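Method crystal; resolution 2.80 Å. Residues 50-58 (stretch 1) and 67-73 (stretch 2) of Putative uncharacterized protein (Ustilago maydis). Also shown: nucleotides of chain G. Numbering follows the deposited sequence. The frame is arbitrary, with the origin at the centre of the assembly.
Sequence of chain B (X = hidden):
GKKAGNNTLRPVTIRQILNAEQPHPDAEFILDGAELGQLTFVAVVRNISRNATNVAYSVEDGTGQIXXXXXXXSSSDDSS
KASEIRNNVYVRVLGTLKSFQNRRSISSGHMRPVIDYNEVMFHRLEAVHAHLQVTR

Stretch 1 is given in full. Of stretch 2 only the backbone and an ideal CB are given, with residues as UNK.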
ATOM      1  N   ARG B  50      26.210 -27.986  -5.854  1.00 64.74           N
ATOM      2  CA  ARG B  50      25.233 -28.894  -6.441  1.00 67.26           C
ATOM      3  C   ARG B  50      25.424 -30.322  -5.971  1.00 72.45           C
ATOM      4  O   ARG B  50      26.519 -30.871  -6.058  1.00 76.14           O
ATOM      5  CB  ARG B  50      25.322 -28.847  -7.957  1.00 68.94           C
ATOM      6  CG  ARG B  50      24.052 -29.267  -8.683  1.00 69.78           C
ATOM      7  CD  ARG B  50      24.095 -28.765 -10.119  1.00 70.69           C
ATOM      8  NE  ARG B  50      24.590 -27.386 -10.161  1.00 67.33           N
ATOM      9  CZ  ARG B  50      23.855 -26.320 -10.465  1.00 64.33           C
ATOM     10  NH1 ARG B  50      22.576 -26.466 -10.796  1.00 64.12           N
ATOM     11  NH2 ARG B  50      24.409 -25.105 -10.455  1.00 61.61           N
ATOM     12  N   ASN B  51      24.344 -30.921  -5.482  1.00 73.58           N
ATOM     13  CA  ASN B  51      24.356 -32.309  -5.018  1.00 79.37           C
ATOM     14  C   ASN B  51      23.496 -33.201  -5.899  1.00 82.60           C
ATOM     15  O   ASN B  51      22.859 -32.726  -6.842  1.00 81.60           O
ATOM     16  CB  ASN B  51      23.853 -32.374  -3.576  1.00 79.10           C
ATOM     17  CG  ASN B  51      24.665 -31.498  -2.640  1.00 77.55           C
ATOM     18  OD1 ASN B  51      25.685 -31.943  -2.092  1.00 81.53           O
ATOM     19  ND2 ASN B  51      24.221 -30.251  -2.447  1.00 71.41           N
ATOM     20  N   ALA B  52      23.476 -34.495  -5.597  1.00 87.44           N
ATOM     21  CA  ALA B  52      22.546 -35.404  -6.256  1.00 91.88           C
ATOM     22  C   ALA B  52      21.110 -35.073  -5.850  1.00 90.10           C
ATOM     23  O   ALA B  52      20.206 -35.054  -6.685  1.00 91.88           O
ATOM     24  CB  ALA B  52      22.876 -36.850  -5.932  1.00 97.75           C
ATOM     25  N   THR B  53      20.916 -34.774  -4.569  1.00 87.13           N
ATOM     26  CA  THR B  53      19.577 -34.579  -4.024  1.00 84.35           C
ATOM     27  C   THR B  53      19.080 -33.140  -4.090  1.00 77.40           C
ATOM     28  O   THR B  53      17.884 -32.911  -4.272  1.00 76.29           O
ATOM     29  CB  THR B  53      19.499 -35.046  -2.564  1.00 85.63           C
ATOM     30  OG1 THR B  53      20.465 -34.325  -1.783  1.00 83.56           O
ATOM     31  CG2 THR B  53      19.754 -36.543  -2.466  1.00 91.11           C
ATOM     32  N   ASN B  54      19.993 -32.180  -3.946  1.00 73.34           N
ATOM     33  CA  ASN B  54      19.627 -30.761  -3.799  1.00 66.71           C
ATOM     34  C   ASN B  54      20.627 -29.797  -4.415  1.00 63.72           C
ATOM     35  O   ASN B  54      21.752 -30.174  -4.721  1.00 66.38           O
ATOM     36  CB  ASN B  54      19.470 -30.412  -2.319  1.00 64.56           C
ATOM     37  CG  ASN B  54      20.754 -30.622  -1.527  1.00 66.50           C
ATOM     38  OD1 ASN B  54      21.520 -29.681  -1.316  1.00 64.07           O
ATOM     39  ND2 ASN B  54      21.000 -31.865  -1.088  1.00 71.13           N
ATOM     40  N   VAL B  55      20.203 -28.549  -4.603  1.00 58.85           N
ATOM     41  CA  VAL B  55      21.106 -27.449  -4.927  1.00 55.59           C
ATOM     42  C   VAL B  55      21.178 -26.513  -3.731  1.00 51.86           C
ATOM     43  O   VAL B  55      20.142 -25.978  -3.276  1.00 49.47           O
ATOM     44  CB  VAL B  55      20.627 -26.619  -6.139  1.00 54.13           C
ATOM     45  CG1 VAL B  55      21.577 -25.449  -6.388  1.00 51.68           C
ATOM     46  CG2 VAL B  55      20.515 -27.475  -7.384  1.00 58.18           C
ATOM     47  N   ALA B  56      22.390 -26.301  -3.230  1.00 51.96           N
ATOM     48  CA  ALA B  56      22.595 -25.382  -2.111  1.00 49.83           C
ATOM     49  C   ALA B  56      23.181 -24.051  -2.576  1.00 48.00           C
ATOM     50  O   ALA B  56      24.205 -24.031  -3.256  1.00 49.79           O
ATOM     51  CB  ALA B  56      23.466 -26.017  -1.038  1.00 51.59           C
ATOM     52  N   TYR B  57      22.507 -22.957  -2.213  1.00 45.12           N
ATOM     53  CA  TYR B  57      22.938 -21.587  -2.512  1.00 43.08           C
ATOM     54  C   TYR B  57      23.337 -20.911  -1.227  1.00 42.74           C
ATOM     55  O   TYR B  57      22.667 -21.077  -0.199  1.00 43.32           O
ATOM     56  CB  TYR B  57      21.806 -20.768  -3.124  1.00 40.27           C
ATOM     57  CG  TYR B  57      21.212 -21.396  -4.349  1.00 42.46           C
ATOM     58  CD1 TYR B  57      20.103 -22.237  -4.246  1.00 43.81           C
ATOM     59  CD2 TYR B  57      21.764 -21.169  -5.615  1.00 44.03           C
ATOM     60  CE1 TYR B  57      19.546 -22.837  -5.368  1.00 46.73           C
ATOM     61  CE2 TYR B  57      21.217 -21.759  -6.756  1.00 46.79           C
ATOM     62  CZ  TYR B  57      20.103 -22.593  -6.630  1.00 48.04           C
ATOM     63  OH  TYR B  57      19.523 -23.194  -7.731  1.00 50.17           O
ATOM     64  N   SER B  58      24.426 -20.150  -1.271  1.00 42.29           N
ATOM     65  CA  SER B  58      24.761 -19.295  -0.152  1.00 40.35           C
ATOM     66  C   SER B  58      24.206 -17.961  -0.512  1.00 37.65           C
ATOM     67  O   SER B  58      24.416 -17.458  -1.603  1.00 39.62           O
ATOM     68  CB  SER B  58      26.248 -19.184   0.059  1.00 42.98           C
ATOM     69  OG  SER B  58      26.489 -18.251   1.089  1.00 42.32           O
ATOM     70  N   UNK B  67      21.931 -20.290   4.155  1.00 42.10           N
ATOM     71  CA  UNK B  67      21.840 -21.306   3.122  1.00 46.01           C
ATOM     72  C   UNK B  67      20.404 -21.523   2.758  1.00 44.08           C
ATOM     73  O   UNK B  67      19.549 -21.636   3.629  1.00 43.82           O
ATOM     74  CB  UNK B  67      22.484 -22.619   3.573  1.00 46.01           C
ATOM     75  N   UNK B  68      20.142 -21.571   1.461  1.00 43.52           N
ATOM     76  CA  UNK B  68      18.864 -22.061   0.971  1.00 44.68           C
ATOM     77  C   UNK B  68      19.065 -23.244   0.024  1.00 48.17           C
ATOM     78  O   UNK B  68      19.755 -23.135  -0.990  1.00 47.84           O
ATOM     79  CB  UNK B  68      18.098 -20.939   0.267  1.00 44.68           C
ATOM     80  N   UNK B  69      18.516 -24.395   0.394  1.00 53.34           N
ATOM     81  CA  UNK B  69      18.620 -25.536  -0.478  1.00 59.71           C
ATOM     82  C   UNK B  69      17.275 -25.856  -1.075  1.00 60.37           C
ATOM     83  O   UNK B  69      16.253 -25.861  -0.374  1.00 57.63           O
ATOM     84  CB  UNK B  69      19.179 -26.746   0.273  1.00 59.71           C
ATOM     85  N   UNK B  70      17.291 -26.066  -2.391  1.00 62.77           N
ATOM     86  CA  UNK B  70      16.090 -26.411  -3.121  1.00 66.75           C
ATOM     87  C   UNK B  70      16.263 -27.783  -3.719  1.00 72.93           C
ATOM     88  O   UNK B  70      17.371 -28.183  -4.074  1.00 75.72           O
ATOM     89  CB  UNK B  70      15.779 -25.376  -4.204  1.00 66.75           C
ATOM     90  N   UNK B  71      15.157 -28.504  -3.827  1.00 78.68           N
ATOM     91  CA  UNK B  71      15.210 -29.940  -4.059  1.00 86.44           C
ATOM     92  C   UNK B  71      14.946 -30.320  -5.481  1.00 89.28           C
ATOM     93  O   UNK B  71      14.128 -29.709  -6.164  1.00 88.83           O
ATOM     94  CB  UNK B  71      14.206 -30.657  -3.155  1.00 86.44           C
ATOM     95  N   UNK B  72      15.686 -31.317  -5.944  1.00 92.84           N
ATOM     96  CA  UNK B  72      15.583 -31.783  -7.310  1.00 96.78           C
ATOM     97  C   UNK B  72      14.757 -33.042  -7.301  1.00106.42           C
ATOM     98  O   UNK B  72      14.803 -33.801  -6.330  1.00109.24           O
ATOM     99  CB  UNK B  72      16.959 -32.022  -7.935  1.00 96.78           C
ATOM    100  N   UNK B  73      13.994 -33.257  -8.375  1.00113.66           N
ATOM    101  CA  UNK B  73      13.181 -34.475  -8.535  1.00121.30           C
ATOM    102  C   UNK B  73      13.219 -35.015  -9.970  1.00126.50           C
ATOM    103  O   UNK B  73      13.221 -34.251 -10.940  1.00126.59           O
ATOM    104  CB  UNK B  73      11.732 -34.192  -8.133  1.00121.30           C
TER
ATOM    105  P    DT G  22       9.796 -31.933  -3.595  1.00187.94           P
ATOM    106  OP1  DT G  22      11.073 -31.396  -4.129  1.00179.32           O
ATOM    107  OP2  DT G  22       8.592 -31.958  -4.466  1.00191.88           O
ATOM    108  O5'  DT G  22      10.096 -33.449  -3.205  1.00187.03           O
ATOM    109  C5'  DT G  22       9.495 -34.066  -2.054  1.00192.44           C
ATOM    110  C4'  DT G  22      10.452 -34.003  -0.887  1.00197.14           C
ATOM    111  O4'  DT G  22      10.069 -32.953   0.026  1.00199.81           O
ATOM    112  C3'  DT G  22      10.534 -35.262  -0.032  1.00197.00           C
ATOM    113  O3'  DT G  22      11.857 -35.376   0.512  1.00197.24           O
ATOM    114  C2'  DT G  22       9.473 -35.024   1.035  1.00192.15           C
ATOM    115  C1'  DT G  22       9.357 -33.499   1.131  1.00190.37           C
ATOM    116  N1   DT G  22       7.984 -32.951   1.084  1.00180.72           N
ATOM    117  C2   DT G  22       7.700 -31.841   1.849  1.00175.22           C
ATOM    118  O2   DT G  22       8.513 -31.316   2.594  1.00164.30           O
ATOM    119  N3   DT G  22       6.413 -31.374   1.722  1.00174.23           N
ATOM    120  C4   DT G  22       5.414 -31.886   0.915  1.00170.26           C
ATOM    121  O4   DT G  22       4.305 -31.361   0.907  1.00173.80           O
ATOM    122  C5   DT G  22       5.788 -33.041   0.128  1.00163.61           C
ATOM    123  C7   DT G  22       4.773 -33.665  -0.777  1.00150.42           C
ATOM    124  C6   DT G  22       7.039 -33.504   0.246  1.00171.16           C
ATOM    125  P    DT G  23      13.189 -35.170  -0.383  1.00186.34           P
ATOM    126  OP1  DT G  23      13.488 -33.719  -0.528  1.00172.42           O
ATOM    127  OP2  DT G  23      13.055 -36.014  -1.600  1.00186.08           O
ATOM    128  O5'  DT G  23      14.327 -35.818   0.526  1.00179.56           O
ATOM    129  C5'  DT G  23      15.460 -35.048   0.979  1.00163.17           C
ATOM    130  C4'  DT G  23      15.790 -35.389   2.413  1.00167.05           C
ATOM    131  O4'  DT G  23      14.762 -34.853   3.274  1.00167.17           O
ATOM    132  C3'  DT G  23      15.854 -36.886   2.709  1.00172.32           C
ATOM    133  O3'  DT G  23      17.221 -37.315   2.679  1.00174.68           O
ATOM    134  C2'  DT G  23      15.289 -37.012   4.115  1.00169.44           C
ATOM    135  C1'  DT G  23      14.457 -35.750   4.335  1.00165.01           C
ATOM    136  N1   DT G  23      12.993 -35.953   4.346  1.00160.74           N
ATOM    137  C2   DT G  23      12.182 -34.872   4.611  1.00160.02           C
ATOM    138  O2   DT G  23      12.614 -33.755   4.847  1.00161.55           O
ATOM    139  N3   DT G  23      10.837 -35.148   4.592  1.00157.59           N
ATOM    140  C4   DT G  23      10.237 -36.368   4.341  1.00154.79           C
ATOM    141  O4   DT G  23       9.012 -36.464   4.361  1.00153.86           O
ATOM    142  C5   DT G  23      11.148 -37.457   4.070  1.00152.57           C
ATOM    143  C7   DT G  23      10.593 -38.817   3.786  1.00149.54           C
ATOM    144  C6   DT G  23      12.462 -37.199   4.086  1.00155.50           C
ATOM    145  P    DT G  24      17.821 -38.224   1.498  1.00168.77           P
ATOM    146  OP1  DT G  24      17.439 -37.613   0.199  1.00166.84           O
ATOM    147  OP2  DT G  24      17.441 -39.632   1.786  1.00170.81           O
ATOM    148  O5'  DT G  24      19.408 -38.111   1.614  1.00160.28           O
ATOM    149  C5'  DT G  24      20.051 -37.630   2.812  1.00152.20           C
ATOM    150  C4'  DT G  24      20.474 -36.190   2.635  1.00151.06           C
ATOM    151  O4'  DT G  24      19.301 -35.344   2.594  1.00150.18           O
ATOM    152  C3'  DT G  24      21.330 -35.632   3.770  1.00151.78           C
ATOM    153  O3'  DT G  24      22.727 -35.905   3.596  1.00157.43           O
ATOM    154  C2'  DT G  24      20.993 -34.153   3.748  1.00148.75           C
ATOM    155  C1'  DT G  24      19.526 -34.148   3.339  1.00149.53           C
ATOM    156  N1   DT G  24      18.568 -34.118   4.470  1.00155.70           N
ATOM    157  C2   DT G  24      17.945 -32.923   4.751  1.00154.08           C
ATOM    158  O2   DT G  24      18.146 -31.901   4.117  1.00151.68           O
ATOM    159  N3   DT G  24      17.073 -32.968   5.813  1.00151.68           N
ATOM    160  C4   DT G  24      16.774 -34.062   6.604  1.00148.77           C
ATOM    161  O4   DT G  24      15.968 -33.951   7.524  1.00141.61           O
ATOM    162  C5   DT G  24      17.470 -35.281   6.257  1.00153.38           C
ATOM    163  C7   DT G  24      17.210 -36.519   7.057  1.00144.20           C
ATOM    164  C6   DT G  24      18.320 -35.249   5.221  1.00159.67           C

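Residues 54-58 and 67-71 run antiparallel, their strand axes 4.7 Å apart at closest approach, and, as in any extended strand, successive positions alternate between the two faces of the sheet.

Position 67 pairs with Ser58, and its CB lies on the face shared with Ala56 and Asn54, 4.1 Å from Tyr57 O. Little confines it, and many polar or charged side chains would suit. It is Glu67, whose OE2 comes within 4.2 Å of Ser58 OG; its CA approaches Tyr57 O at 3.4 Å in a CA-H...O contact.

Position 68 is held by its backbone, with hydrogen bonds from the N of 68 to Tyr57 O (3.1 Å) and from Tyr57 N to the O of 68 (3.0 Å). Its CB points to the face of Val55 and Tyr57, where a beta-branched or other apolar residue would fit the extended backbone. It is Val68, with chi1 at 16°, between wells.

Position 69 faces Ala56, whose small side chain leaves room for a long one. Asn54 OD1 lies 4.1 Å from the ideal CB and offers an acceptor, so polar or basic chains are plausible. The residue is Arg69: its CA makes a CA-H...O contact with Val55 O (3.2 Å), and Asn54 OD1 lies at the edge of its guanidinium, near the plane.

Position 70 pairs with Val55 through two hydrogen bonds, Val55 N to its O (2.9 Å) and its N to Val55 O (3.0 Å). The Tyr57 ring stands nearby, CE1 4.7 Å from the ideal CB, with a hydroxyl further out. An apolar chain could pack against the edge of the ring, while a longer polar one could reach OH. Gln70 does the latter: extended through chi2 (t), it accepts a hydrogen bond from Tyr57 OH at OE1 (3.1 Å).

Position 71 returns to the face of Asn54, with the DNA beyond. The Asn54 CB methylene favours a flat ring, though a long aliphatic chain could also pack there. Trp71 lays its six-membered ring against that methylene, Asn54 CB lying 4.0 Å from the centroid in a CH-pi contact. The ring also meets DNA, with CZ3 3.2 Å from DT23 C5' and CH2 2.9 Å from DT24 O2.

At position 72, N donates to Thr53 O (3.2 Å) and CB points toward stretch 1, into a hollow between the 51-53 turn and Val55. A medium-sized aliphatic residue suits it. Leu72 places CD2 3.8 Å from Val55 CG2 and CD1 3.7 Å from Ala52 O.

At position 73 CA-to-CB points away from stretch 1, which sets no demand; the nearby DT22 phosphate would suit a basic or donor side chain. The residue is Asp73, poorly ordered, with OD1 2.6 Å from DT22 OP1, a distance at which one acid group probably holds a proton.

Stretch 2, residues 67-73: EVRQWLD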
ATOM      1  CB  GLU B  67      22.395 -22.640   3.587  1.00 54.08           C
ATOM      2  CG  GLU B  67      23.743 -22.980   3.004  1.00 61.88           C
ATOM      3  CD  GLU B  67      24.877 -22.535   3.909  1.00 69.47           C
ATOM      4  OE1 GLU B  67      25.184 -23.269   4.891  1.00 75.23           O
ATOM      5  OE2 GLU B  67      25.465 -21.457   3.633  1.00 69.32           O
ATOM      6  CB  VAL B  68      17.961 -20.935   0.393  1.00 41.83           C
ATOM      7  CG1 VAL B  68      18.753 -19.657   0.118  1.00 38.65           C
ATOM      8  CG2 VAL B  68      17.161 -21.421  -0.813  1.00 41.70           C
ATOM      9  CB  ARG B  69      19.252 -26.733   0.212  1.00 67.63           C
ATOM     10  CG  ARG B  69      18.698 -27.075   1.572  1.00 73.24           C
ATOM     11  CD  ARG B  69      19.470 -28.256   2.159  1.00 84.63           C
ATOM     12  NE  ARG B  69      20.902 -27.978   2.302  1.00 89.86           N
ATOM     13  CZ  ARG B  69      21.431 -27.213   3.256  1.00 92.49           C
ATOM     14  NH1 ARG B  69      20.654 -26.635   4.165  1.00 91.35           N
ATOM     15  NH2 ARG B  69      22.743 -27.018   3.296  1.00 95.74           N
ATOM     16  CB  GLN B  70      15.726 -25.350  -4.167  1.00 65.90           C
ATOM     17  CG  GLN B  70      16.454 -25.425  -5.492  1.00 68.56           C
ATOM     18  CD  GLN B  70      15.878 -24.467  -6.519  1.00 70.12           C
ATOM     19  OE1 GLN B  70      16.571 -24.059  -7.466  1.00 72.02           O
ATOM     20  NE2 GLN B  70      14.603 -24.096  -6.341  1.00 68.92           N
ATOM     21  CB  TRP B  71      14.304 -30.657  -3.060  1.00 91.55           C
ATOM     22  CG  TRP B  71      14.722 -30.313  -1.645  1.00 93.65           C
ATOM     23  CD1 TRP B  71      14.336 -29.202  -0.876  1.00 89.74           C
ATOM     24  CD2 TRP B  71      15.685 -31.033  -0.806  1.00 98.14           C
ATOM     25  NE1 TRP B  71      14.958 -29.207   0.349  1.00 88.44           N
ATOM     26  CE2 TRP B  71      15.780 -30.276   0.458  1.00 95.33           C
ATOM     27  CE3 TRP B  71      16.444 -32.192  -0.961  1.00105.40           C
ATOM     28  CZ2 TRP B  71      16.600 -30.686   1.495  1.00100.12           C
ATOM     29  CZ3 TRP B  71      17.270 -32.593   0.094  1.00109.53           C
ATOM     30  CH2 TRP B  71      17.342 -31.861   1.292  1.00108.13           C
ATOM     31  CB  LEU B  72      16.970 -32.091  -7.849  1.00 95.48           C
ATOM     32  CG  LEU B  72      18.021 -31.025  -7.569  1.00 88.91           C
ATOM     33  CD1 LEU B  72      19.418 -31.617  -7.684  1.00 90.53           C
ATOM     34  CD2 LEU B  72      17.821 -29.835  -8.496  1.00 85.41           C
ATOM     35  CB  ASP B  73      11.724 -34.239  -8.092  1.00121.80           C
ATOM     36  CG  ASP B  73      11.580 -34.067  -6.578  1.00117.90           C
ATOM     37  OD1 ASP B  73      11.922 -32.978  -6.063  1.00113.96           O
ATOM     38  OD2 ASP B  73      11.103 -35.011  -5.910  1.00119.26           O
TER
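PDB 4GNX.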